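Local atomic coordinates of spherulin-4 (Aspergillus clavatus, PDB entry 5C5G), a protein that is a glycoside hydrolase that binds N-acetyl-D-galactosamine and, like its Aspergillus fumigatus counterpart, probably serves galactosaminogalactan biosynthesis. Residues R84-V89 against L130-D135; A165-V170 against A225-I230. All coordinates share one frame; numbering follows the deposited sequence.

Interaction 1 (R84-V89 against L130-D135); sequences RNISEV and LRELTD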
ATOM      1  N   ARG A  84     -13.467 -10.325  11.090  1.00 16.35           N
ATOM      2  CA  ARG A  84     -14.476  -9.300  10.933  1.00 15.97           C
ATOM      3  C   ARG A  84     -15.582  -9.834  10.043  1.00 15.76           C
ATOM      4  O   ARG A  84     -15.315 -10.447   9.000  1.00 17.47           O
ATOM      5  CB  ARG A  84     -13.855  -8.040  10.328  1.00 15.63           C
ATOM      6  CG  ARG A  84     -14.803  -6.871  10.293  1.00 15.80           C
ATOM      7  CD  ARG A  84     -14.055  -5.614   9.951  1.00 15.79           C
ATOM      8  NE  ARG A  84     -14.960  -4.468   9.921  1.00 14.60           N
ATOM      9  CZ  ARG A  84     -15.017  -3.545   8.968  1.00 13.55           C
ATOM     10  NH1 ARG A  84     -14.223  -3.590   7.919  1.00 12.73           N
ATOM     11  NH2 ARG A  84     -15.892  -2.553   9.061  1.00 14.63           N
ATOM     12  N   ASN A  85     -16.823  -9.606  10.458  1.00 18.08           N
ATOM     13  CA  ASN A  85     -17.980 -10.042   9.696  1.00 18.51           C
ATOM     14  C   ASN A  85     -17.863  -9.581   8.252  1.00 17.28           C
ATOM     15  O   ASN A  85     -17.623  -8.410   7.988  1.00 16.05           O
ATOM     16  CB  ASN A  85     -19.251  -9.472  10.327  1.00 20.39           C
ATOM     17  CG  ASN A  85     -20.507 -10.133   9.809  1.00 37.20           C
ATOM     18  OD1 ASN A  85     -20.702 -10.281   8.602  1.00 39.33           O
ATOM     19  ND2 ASN A  85     -21.372 -10.542  10.729  1.00 43.74           N
ATOM     20  N   ILE A  86     -18.011 -10.510   7.321  1.00 16.48           N
ATOM     21  CA  ILE A  86     -17.772 -10.213   5.924  1.00 17.00           C
ATOM     22  C   ILE A  86     -18.773  -9.179   5.395  1.00 14.52           C
ATOM     23  O   ILE A  86     -18.442  -8.408   4.482  1.00 15.06           O
ATOM     24  CB  ILE A  86     -17.743 -11.512   5.076  1.00 20.65           C
ATOM     25  CG1 ILE A  86     -17.055 -11.238   3.737  1.00 20.12           C
ATOM     26  CG2 ILE A  86     -19.144 -12.105   4.920  1.00 21.38           C
ATOM     27  CD1 ILE A  86     -16.615 -12.499   2.999  1.00 23.11           C
ATOM     28  N   SER A  87     -19.971  -9.119   5.968  1.00 16.70           N
ATOM     29  CA  SER A  87     -20.925  -8.109   5.537  1.00 16.40           C
ATOM     30  C   SER A  87     -20.445  -6.698   5.891  1.00 14.82           C
ATOM     31  O   SER A  87     -20.731  -5.747   5.166  1.00 15.89           O
ATOM     32  CB  SER A  87     -22.314  -8.367   6.128  1.00 24.13           C
ATOM     33  OG  SER A  87     -22.304  -8.206   7.535  1.00 36.00           O
ATOM     34  N   GLU A  88     -19.701  -6.566   6.988  1.00 16.05           N
ATOM     35  CA  GLU A  88     -19.171  -5.267   7.393  1.00 15.11           C
ATOM     36  C   GLU A  88     -17.995  -4.887   6.509  1.00 12.54           C
ATOM     37  O   GLU A  88     -17.844  -3.735   6.104  1.00 13.02           O
ATOM     38  CB  GLU A  88     -18.762  -5.295   8.866  1.00 16.98           C
ATOM     39  CG  GLU A  88     -19.954  -5.478   9.799  1.00 22.68           C
ATOM     40  CD  GLU A  88     -19.558  -5.770  11.232  1.00 34.16           C
ATOM     41  OE1 GLU A  88     -18.407  -5.469  11.612  1.00 37.37           O
ATOM     42  OE2 GLU A  88     -20.407  -6.305  11.976  1.00 42.57           O
ATOM     43  N   VAL A  89     -17.170  -5.867   6.177  1.00 11.61           N
ATOM     44  CA  VAL A  89     -16.082  -5.637   5.240  1.00 11.14           C
ATOM     45  C   VAL A  89     -16.666  -5.190   3.894  1.00 10.72           C
ATOM     46  O   VAL A  89     -16.203  -4.227   3.285  1.00 10.45           O
ATOM     47  CB  VAL A  89     -15.226  -6.898   5.069  1.00 11.20           C
ATOM     48  CG1 VAL A  89     -14.163  -6.688   4.031  1.00 11.52           C
ATOM     49  CG2 VAL A  89     -14.585  -7.290   6.394  1.00 14.22           C
ATOM     50  N   LEU A 130     -11.194 -14.744   1.799  1.00 11.13           N
ATOM     51  CA  LEU A 130     -10.366 -13.828   1.026  1.00 10.58           C
ATOM     52  C   LEU A 130     -10.724 -13.864  -0.448  1.00 11.14           C
ATOM     53  O   LEU A 130     -10.743 -12.823  -1.113  1.00 10.99           O
ATOM     54  CB  LEU A 130      -8.885 -14.131   1.216  1.00 12.09           C
ATOM     55  CG  LEU A 130      -8.354 -13.894   2.638  1.00 13.74           C
ATOM     56  CD1 LEU A 130      -6.917 -14.353   2.757  1.00 16.24           C
ATOM     57  CD2 LEU A 130      -8.465 -12.420   3.030  1.00 15.95           C
ATOM     58  N   ARG A 131     -11.029 -15.043  -0.978  1.00 11.47           N
ATOM     59  CA  ARG A 131     -11.418 -15.137  -2.384  1.00 12.02           C
ATOM     60  C   ARG A 131     -12.733 -14.413  -2.646  1.00 12.62           C
ATOM     61  O   ARG A 131     -12.901 -13.750  -3.682  1.00 13.44           O
ATOM     62  CB  ARG A 131     -11.517 -16.602  -2.818  1.00 13.17           C
ATOM     63  CG  ARG A 131     -10.154 -17.260  -3.059  1.00 14.23           C
ATOM     64  CD  ARG A 131     -10.245 -18.800  -3.164  1.00 16.57           C
ATOM     65  NE  ARG A 131     -11.046 -19.328  -4.282  1.00 25.10           N
ATOM     66  CZ  ARG A 131     -10.612 -19.448  -5.533  1.00 28.10           C
ATOM     67  NH1 ARG A 131      -9.400 -19.021  -5.861  1.00 32.75           N
ATOM     68  NH2 ARG A 131     -11.396 -19.981  -6.469  1.00 19.22           N
ATOM     69  N   GLU A 132     -13.672 -14.532  -1.713  1.00 12.75           N
ATOM     70  CA  GLU A 132     -14.926 -13.807  -1.836  1.00 13.92           C
ATOM     71  C   GLU A 132     -14.678 -12.302  -1.852  1.00 13.38           C
ATOM     72  O   GLU A 132     -15.271 -11.574  -2.647  1.00 14.00           O
ATOM     73  CB  GLU A 132     -15.902 -14.169  -0.710  1.00 15.50           C
ATOM     74  CG  GLU A 132     -17.216 -13.414  -0.827  1.00 19.54           C
ATOM     75  CD  GLU A 132     -18.330 -13.948   0.041  1.00 33.82           C
ATOM     76  OE1 GLU A 132     -18.181 -15.038   0.628  1.00 40.42           O
ATOM     77  OE2 GLU A 132     -19.373 -13.264   0.118  1.00 41.34           O
ATOM     78  N   LEU A 133     -13.808 -11.823  -0.982  1.00 11.92           N
ATOM     79  CA  LEU A 133     -13.496 -10.402  -0.965  1.00 11.80           C
ATOM     80  C   LEU A 133     -12.904  -9.934  -2.274  1.00 11.20           C
ATOM     81  O   LEU A 133     -13.241  -8.848  -2.741  1.00 11.56           O
ATOM     82  CB  LEU A 133     -12.570 -10.048   0.191  1.00 13.75           C
ATOM     83  CG  LEU A 133     -13.203 -10.172   1.576  1.00 14.63           C
ATOM     84  CD1 LEU A 133     -12.184  -9.742   2.624  1.00 15.94           C
ATOM     85  CD2 LEU A 133     -14.505  -9.370   1.721  1.00 18.77           C
ATOM     86  N   THR A 134     -12.020 -10.721  -2.863  1.00 10.29           N
ATOM     87  CA  THR A 134     -11.480 -10.370  -4.164  1.00 10.82           C
ATOM     88  C   THR A 134     -12.582 -10.324  -5.216  1.00 11.70           C
ATOM     89  O   THR A 134     -12.612  -9.407  -6.047  1.00 12.44           O
ATOM     90  CB  THR A 134     -10.324 -11.303  -4.541  1.00 12.07           C
ATOM     91  OG1 THR A 134      -9.227 -10.943  -3.706  1.00 11.99           O
ATOM     92  CG2 THR A 134      -9.908 -11.136  -5.993  1.00 14.11           C
ATOM     93  N   ASP A 135     -13.490 -11.294  -5.196  1.00 12.21           N
ATOM     94  CA  ASP A 135     -14.618 -11.266  -6.124  1.00 13.24           C
ATOM     95  C   ASP A 135     -15.450  -9.998  -5.964  1.00 12.20           C
ATOM     96  O   ASP A 135     -15.896  -9.407  -6.940  1.00 13.44           O
ATOM     97  CB  ASP A 135     -15.509 -12.504  -5.928  1.00 17.46           C
ATOM     98  CG  ASP A 135     -14.902 -13.773  -6.502  1.00 22.09           C
ATOM     99  OD1 ASP A 135     -13.909 -13.692  -7.257  1.00 22.56           O
ATOM    100  OD2 ASP A 135     -15.445 -14.856  -6.205  1.00 28.07           O
TER

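Interaction 2 (A165-V170 against A225-I230); sequences ADSTVV and ADEIFI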
ATOM      1  N   ALA A 165      -4.490 -11.979  -4.100  1.00  9.82           N
ATOM      2  CA  ALA A 165      -4.267 -10.534  -4.094  1.00  9.81           C
ATOM      3  C   ALA A 165      -3.307 -10.175  -5.221  1.00  9.86           C
ATOM      4  O   ALA A 165      -2.523 -11.020  -5.685  1.00 12.21           O
ATOM      5  CB  ALA A 165      -3.704 -10.074  -2.755  1.00 10.65           C
ATOM      6  N   ASP A 166      -3.348  -8.929  -5.663  1.00  9.40           N
ATOM      7  CA  ASP A 166      -2.355  -8.423  -6.593  1.00 10.01           C
ATOM      8  C   ASP A 166      -1.008  -8.216  -5.929  1.00 10.04           C
ATOM      9  O   ASP A 166       0.042  -8.480  -6.532  1.00 10.76           O
ATOM     10  CB  ASP A 166      -2.851  -7.129  -7.219  1.00 11.21           C
ATOM     11  CG  ASP A 166      -4.065  -7.350  -8.067  1.00 13.27           C
ATOM     12  OD1 ASP A 166      -3.933  -8.047  -9.099  1.00 15.26           O
ATOM     13  OD2 ASP A 166      -5.171  -6.865  -7.748  1.00 12.07           O
ATOM     14  N   SER A 167      -1.026  -7.783  -4.671  1.00  9.43           N
ATOM     15  CA  SER A 167       0.190  -7.656  -3.861  1.00  8.42           C
ATOM     16  C   SER A 167      -0.124  -7.943  -2.422  1.00  9.39           C
ATOM     17  O   SER A 167      -1.234  -7.653  -1.965  1.00  9.14           O
ATOM     18  CB  SER A 167       0.788  -6.254  -3.973  1.00 11.21           C
ATOM     19  OG  SER A 167       1.168  -5.969  -5.309  1.00 14.84           O
ATOM     20  N   THR A 168       0.860  -8.486  -1.714  1.00  8.43           N
ATOM     21  CA  THR A 168       0.743  -8.771  -0.301  1.00  8.35           C
ATOM     22  C   THR A 168       1.934  -8.175   0.416  1.00  8.39           C
ATOM     23  O   THR A 168       3.078  -8.410   0.029  1.00  8.79           O
ATOM     24  CB  THR A 168       0.711 -10.296  -0.045  1.00  9.20           C
ATOM     25  OG1 THR A 168      -0.454 -10.862  -0.650  1.00 10.35           O
ATOM     26  CG2 THR A 168       0.659 -10.613   1.419  1.00 10.18           C
ATOM     27  N   VAL A 169       1.659  -7.418   1.471  1.00  8.21           N
ATOM     28  CA  VAL A 169       2.695  -6.867   2.338  1.00  8.68           C
ATOM     29  C   VAL A 169       3.195  -7.961   3.258  1.00  8.23           C
ATOM     30  O   VAL A 169       2.572  -8.293   4.254  1.00  9.49           O
ATOM     31  CB  VAL A 169       2.164  -5.676   3.154  1.00  8.53           C
ATOM     32  CG1 VAL A 169       3.305  -5.040   3.922  1.00 10.66           C
ATOM     33  CG2 VAL A 169       1.477  -4.635   2.256  1.00 10.44           C
ATOM     34  N   VAL A 170       4.341  -8.532   2.905  1.00  8.23           N
ATOM     35  CA  VAL A 170       4.895  -9.667   3.636  1.00  9.46           C
ATOM     36  C   VAL A 170       5.947  -9.272   4.649  1.00  9.53           C
ATOM     37  O   VAL A 170       6.400 -10.131   5.404  1.00 10.14           O
ATOM     38  CB  VAL A 170       5.472 -10.749   2.697  1.00  9.68           C
ATOM     39  CG1 VAL A 170       4.374 -11.347   1.818  1.00  9.65           C
ATOM     40  CG2 VAL A 170       6.635 -10.225   1.854  1.00 10.21           C
ATOM     41  N   ALA A 225      10.837  -7.362  -3.962  1.00  8.91           N
ATOM     42  CA  ALA A 225       9.491  -6.836  -3.745  1.00  8.96           C
ATOM     43  C   ALA A 225       9.156  -5.781  -4.785  1.00  8.66           C
ATOM     44  O   ALA A 225       9.911  -4.822  -4.975  1.00  9.71           O
ATOM     45  CB  ALA A 225       9.369  -6.237  -2.361  1.00  9.86           C
ATOM     46  N   ASP A 226       8.020  -5.943  -5.448  1.00  8.72           N
ATOM     47  CA  ASP A 226       7.614  -5.033  -6.515  1.00  8.95           C
ATOM     48  C   ASP A 226       6.931  -3.777  -5.996  1.00  8.68           C
ATOM     49  O   ASP A 226       6.672  -2.878  -6.787  1.00  9.83           O
ATOM     50  CB  ASP A 226       6.685  -5.757  -7.482  1.00 10.76           C
ATOM     51  CG  ASP A 226       6.414  -4.977  -8.750  1.00 12.22           C
ATOM     52  OD1 ASP A 226       7.391  -4.622  -9.450  1.00 13.29           O
ATOM     53  OD2 ASP A 226       5.217  -4.753  -9.068  1.00 13.66           O
ATOM     54  N   GLU A 227       6.642  -3.696  -4.696  1.00  9.02           N
ATOM     55  CA  GLU A 227       6.129  -2.462  -4.092  1.00  8.21           C
ATOM     56  C   GLU A 227       6.860  -2.247  -2.789  1.00  9.02           C
ATOM     57  O   GLU A 227       7.045  -3.201  -2.040  1.00  8.91           O
ATOM     58  CB  GLU A 227       4.611  -2.497  -3.865  1.00 10.40           C
ATOM     59  CG  GLU A 227       3.853  -3.122  -5.028  1.00 12.60           C
ATOM     60  CD  GLU A 227       2.446  -2.616  -5.234  1.00 14.02           C
ATOM     61  OE1 GLU A 227       2.149  -1.465  -4.832  1.00 15.21           O
ATOM     62  OE2 GLU A 227       1.648  -3.366  -5.820  1.00 15.49           O
ATOM     63  N   ILE A 228       7.307  -1.017  -2.531  1.00  8.11           N
ATOM     64  CA  ILE A 228       8.198  -0.738  -1.413  1.00  7.22           C
ATOM     65  C   ILE A 228       7.868   0.607  -0.766  1.00  7.82           C
ATOM     66  O   ILE A 228       7.673   1.600  -1.468  1.00  8.60           O
ATOM     67  CB  ILE A 228       9.658  -0.672  -1.890  1.00  8.72           C
ATOM     68  CG1 ILE A 228      10.056  -1.971  -2.592  1.00  9.34           C
ATOM     69  CG2 ILE A 228      10.585  -0.358  -0.726  1.00  9.31           C
ATOM     70  CD1 ILE A 228      11.407  -1.914  -3.258  1.00  9.46           C
ATOM     71  N   PHE A 229       7.841   0.619   0.564  1.00  8.53           N
ATOM     72  CA  PHE A 229       7.848   1.854   1.343  1.00  8.62           C
ATOM     73  C   PHE A 229       9.006   1.766   2.319  1.00  8.96           C
ATOM     74  O   PHE A 229       9.135   0.773   3.039  1.00  9.20           O
ATOM     75  CB  PHE A 229       6.561   1.998   2.138  1.00  8.80           C
ATOM     76  CG  PHE A 229       6.466   3.275   2.935  1.00  8.36           C
ATOM     77  CD1 PHE A 229       6.473   4.507   2.301  1.00  9.90           C
ATOM     78  CD2 PHE A 229       6.326   3.242   4.318  1.00 10.10           C
ATOM     79  CE1 PHE A 229       6.372   5.691   3.052  1.00 11.55           C
ATOM     80  CE2 PHE A 229       6.215   4.417   5.057  1.00 10.46           C
ATOM     81  CZ  PHE A 229       6.233   5.627   4.426  1.00 11.24           C
ATOM     82  N   ILE A 230       9.862   2.789   2.329  1.00  9.09           N
ATOM     83  CA  ILE A 230      10.968   2.893   3.270  1.00  8.82           C
ATOM     84  C   ILE A 230      10.900   4.272   3.899  1.00  9.63           C
ATOM     85  O   ILE A 230      10.751   5.260   3.182  1.00  9.96           O
ATOM     86  CB  ILE A 230      12.322   2.702   2.570  1.00  9.28           C
ATOM     87  CG1 ILE A 230      12.454   1.247   2.133  1.00 10.69           C
ATOM     88  CG2 ILE A 230      13.474   3.071   3.509  1.00 12.49           C
ATOM     89  CD1 ILE A 230      13.640   0.972   1.199  1.00 11.21           C
TER

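Interaction 1 (R84-V89 against L130-D135)
Ile86 and Leu133 each send a branch across the gap between their helices: in Ile86, CG1 is roughly anti to the backbone N (chi1 -162°), and in Leu133 the isobutyl group swings over with CG anti to the carbonyl carbon (chi1 -68°). The two side chains slide past one another in opposite directions, and Ile86 CG1 comes to 3.7 Å from Leu133 CD2. The same methyl is shared with the next turn of the first helix, where Val89 CG1 lies 3.6 Å from Leu133 CD2, with the valine crossing the leucine at about a right angle. Leu133 CD1 also faces Val89 CG1, at 3.9 Å, so both branches of the leucine meet one valine methyl. Towards solvent, Ile86 CD1 meets the extended chain of Glu132 at a slant, closest to its carboxylate carbon CD at 3.7 Å. No hydrogen bond spans the segments. Polar order belongs instead to the helix start: Asn85 is the N-cap, its OD1 accepting from Ser87 N at 3.0 Å with an N-H...O angle of 154°, and from Ser87 OG, which sits above the carbonyl plane. Tyr129 extends the apolar surface, touching both Ile86 and Val89, and its OH bonds to Arg84 O. Val89 also touches Val77 of strand 71-78. Side-by-side contact of successive outer helices, here 86-103 and 124-139, is characteristic of the (beta/alpha)8, or TIM, barrel.

Interaction 2 (A165-V170 against A225-I230)
Ser167 and Glu227 meet inside the barrel that the closed eight-stranded sheet of this TIM fold forms, at the starts of strands 167-172 and 227-230. These strands are not neighbours: strand 198-203 lies between them in the sheet, and the nearest CA atoms, those of Ser167 and Glu227, are 7.9 Å apart. The contact therefore depends on side chains rather than on a backbone ladder.

Its polar part centres on the Glu227 carboxylate, whose main partner is Tyr148 OH, hydrogen-bonded to OE2. Ser167 OG is the second donor to Glu227 OE2, at 2.7 Å, and approaches from above the carboxylate plane, 36° out of it. Glu227 spans most of the gap: CG is anti to the carbonyl carbon (chi1 -41°), and the chain is extended from there to the carboxylate. OE1 has a hydrogen bond with Thr39 OG1, so both oxygens of this buried acid have partners on other strands. Such hydroxyl contacts would be expected to stabilise negative charge on the carboxylate.

Nonpolar contact is slight, in keeping with only 65 Å² buried between the segments. The serine methylene follows its hydroxyl towards the acid, while Glu227 also touches Cys199 on the intervening strand and Ser167 touches Tyr148.

Backbone hydrogen bonds run instead to strand 148-152 on one side, where Ser167 and Val169 pair with His151, and on the other to strand 198-203, with Gln197 just before it: Thr168 pairs with Gln197 and Cys199. Across the two segments, the next approach after the hydrogen bond is Ser167 CB to Glu227 OE2, at 3.5 Å.

How the interactions relate
Interactions 1 and 2 sample two layers of one TIM barrel, their centres about 21 Å apart. Interaction 1, its centre about 19 Å from that of the chain, joins outer helices 86-103 and 124-139; interaction 2, its centre about 7 Å from that of the chain, links strands 167-172 and 227-230 inside the barrel. They come in series along the chain. Their nearest atoms are about 5 Å apart without touching. Strand 148-152 connects the layers: Thr134 packs on its Val149, whose backbone N bonds Asp166. The Val89 side chain is about 10 Å from those of Tyr76 and Asp116, and that of Glu227 about 12 Å from those of Tyr15 and Glu172, so neither contact touches these sugar-binding residues.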